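Local structure of aminopeptidase N (5DLL) at residues S682-A687 with T694-Q699. The protein probably helps degrade intracellular peptides as a zinc-dependent M1-family aminopeptidase that releases N-terminal residues, preferably alanine. Sequence-based numbering, arbitrary orientation.
Sequences SYLMNA and TDLAQQ
M685 lays its terminal methyl over the start of segment 694-699, between T694 and A697. Its CE lies 3.4 Å from CB of A697 and 3.5 Å from CA of T694. These two residues sit nearly one helical turn apart, and the methyl meets the helix surface between them. The M685 side chain is bent at chi2 (-68°), and this bend carries the sulfur and methyl across to the second helix. SD of M685 passes 3.8 Å from OG1 of T694, and the two side chains cross at about a right angle. That hydroxyl is hydrogen-bonded to the backbone O of Q690, the residue just before helix 691-703.

L684 makes the second point of contact. Its CD1 meets CD1 of L696 at 3.7 Å, one branch of each leucine touching the other. Helix 648-658 borders the leucine pair, with W651 against L684 and L652 and Y655 against L696. M685 and A697 also touch helix 707-717, through E716 and L717. No hydrogen bond links the two segments; apolar packing joins them. Helices 668-685 and 691-703 follow each other through a short connection, and their packing is typical of an alpha-helical hairpin in the C-terminal ARM-repeat-like domain of M1 aminopeptidases.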
loop_
_atom_site.group_PDB
_atom_site.type_symbol
_atom_site.label_atom_id
_atom_site.label_comp_id
_atom_site.label_asym_id
_atom_site.label_seq_id
_atom_site.Cartn_x
_atom_site.Cartn_y
_atom_site.Cartn_z
ATOM N N SER A 682 2.491 9.948 26.337
ATOM C CA SER A 682 3.908 9.932 25.953
ATOM C C SER A 682 4.614 11.185 26.457
ATOM O O SER A 682 5.764 11.116 26.885
ATOM C CB SER A 682 4.098 9.780 24.430
ATOM O OG SER A 682 4.093 11.027 23.749
ATOM N N TYR A 683 3.920 12.321 26.415
ATOM C CA TYR A 683 4.473 13.567 26.947
ATOM C C TYR A 683 4.576 13.563 28.473
ATOM O O TYR A 683 5.435 14.235 29.036
ATOM C CB TYR A 683 3.653 14.767 26.483
ATOM C CG TYR A 683 4.014 15.242 25.100
ATOM C CD1 TYR A 683 5.118 16.068 24.896
ATOM C CD2 TYR A 683 3.253 14.872 23.995
ATOM C CE1 TYR A 683 5.452 16.512 23.627
ATOM C CE2 TYR A 683 3.577 15.311 22.724
ATOM C CZ TYR A 683 4.677 16.130 22.545
ATOM O OH TYR A 683 5.003 16.564 21.280
ATOM N N LEU A 684 3.704 12.809 29.140
ATOM C CA LEU A 684 3.793 12.649 30.592
ATOM C C LEU A 684 5.025 11.826 31.014
ATOM O O LEU A 684 5.546 11.999 32.125
ATOM C CB LEU A 684 2.504 12.021 31.143
ATOM C CG LEU A 684 1.219 12.851 30.980
ATOM C CD1 LEU A 684 -0.001 12.043 31.409
ATOM C CD2 LEU A 684 1.289 14.172 31.744
ATOM N N MET A 685 5.486 10.946 30.122
ATOM C CA MET A 685 6.687 10.130 30.359
ATOM C C MET A 685 7.975 10.846 29.960
ATOM O O MET A 685 9.015 10.649 30.584
ATOM C CB MET A 685 6.589 8.807 29.608
ATOM C CG MET A 685 5.508 7.886 30.142
ATOM S SD MET A 685 5.879 7.264 31.794
ATOM C CE MET A 685 4.765 5.866 31.830
ATOM N N ASN A 686 7.902 11.678 28.927
ATOM C CA ASN A 686 9.030 12.528 28.554
ATOM C C ASN A 686 9.208 13.753 29.468
ATOM O O ASN A 686 10.058 14.604 29.208
ATOM C CB ASN A 686 8.898 12.968 27.095
ATOM C CG ASN A 686 9.002 11.808 26.132
ATOM O OD1 ASN A 686 8.038 11.461 25.450
ATOM N ND2 ASN A 686 10.174 11.188 26.081
ATOM N N ALA A 687 8.409 13.843 30.530
ATOM C CA ALA A 687 8.590 14.871 31.548
ATOM C C ALA A 687 9.793 14.556 32.436
ATOM O O ALA A 687 10.250 13.412 32.490
ATOM C CB ALA A 687 7.334 14.987 32.396
ATOM N N THR A 694 3.758 7.576 34.859
ATOM C CA THR A 694 3.938 6.156 35.182
ATOM C C THR A 694 2.722 5.556 35.874
ATOM O O THR A 694 2.342 4.420 35.591
ATOM C CB THR A 694 5.177 5.935 36.071
ATOM O OG1 THR A 694 6.314 6.545 35.457
ATOM C CG2 THR A 694 5.456 4.450 36.264
ATOM N N ASP A 695 2.119 6.317 36.780
ATOM C CA ASP A 695 0.961 5.832 37.524
ATOM C C ASP A 695 -0.231 5.650 36.593
ATOM O O ASP A 695 -0.959 4.664 36.702
ATOM C CB ASP A 695 0.614 6.787 38.669
ATOM C CG ASP A 695 1.742 6.919 39.682
ATOM O OD1 ASP A 695 2.667 6.075 39.665
ATOM O OD2 ASP A 695 1.709 7.875 40.488
ATOM N N LEU A 696 -0.407 6.595 35.671
ATOM C CA LEU A 696 -1.490 6.537 34.684
ATOM C C LEU A 696 -1.279 5.419 33.664
ATOM O O LEU A 696 -2.238 4.760 33.255
ATOM C CB LEU A 696 -1.639 7.879 33.950
ATOM C CG LEU A 696 -2.199 9.059 34.755
ATOM C CD1 LEU A 696 -2.149 10.339 33.930
ATOM C CD2 LEU A 696 -3.618 8.780 35.229
ATOM N N ALA A 697 -0.027 5.221 33.251
ATOM C CA ALA A 697 0.323 4.153 32.313
ATOM C C ALA A 697 0.144 2.778 32.948
ATOM O O ALA A 697 -0.349 1.848 32.307
ATOM C CB ALA A 697 1.752 4.326 31.833
ATOM N N GLN A 698 0.545 2.667 34.213
ATOM C CA GLN A 698 0.451 1.416 34.959
ATOM C C GLN A 698 -1.003 0.973 35.157
ATOM O O GLN A 698 -1.302 -0.221 35.082
ATOM C CB GLN A 698 1.160 1.556 36.314
ATOM C CG GLN A 698 1.214 0.279 37.145
ATOM C CD GLN A 698 1.972 -0.838 36.455
ATOM O OE1 GLN A 698 3.141 -0.683 36.100
ATOM N NE2 GLN A 698 1.309 -1.975 36.264
ATOM N N GLN A 699 -1.898 1.928 35.409
ATOM C CA GLN A 699 -3.317 1.614 35.575
ATOM C C GLN A 699 -3.946 1.228 34.240
ATOM O O GLN A 699 -4.654 0.223 34.155
ATOM C CB GLN A 699 -4.080 2.787 36.202
ATOM C CG GLN A 699 -3.742 3.042 37.666
ATOM C CD GLN A 699 -4.034 1.848 38.563
ATOM O OE1 GLN A 699 -5.173 1.380 38.647
ATOM N NE2 GLN A 699 -3.002 1.352 39.241
#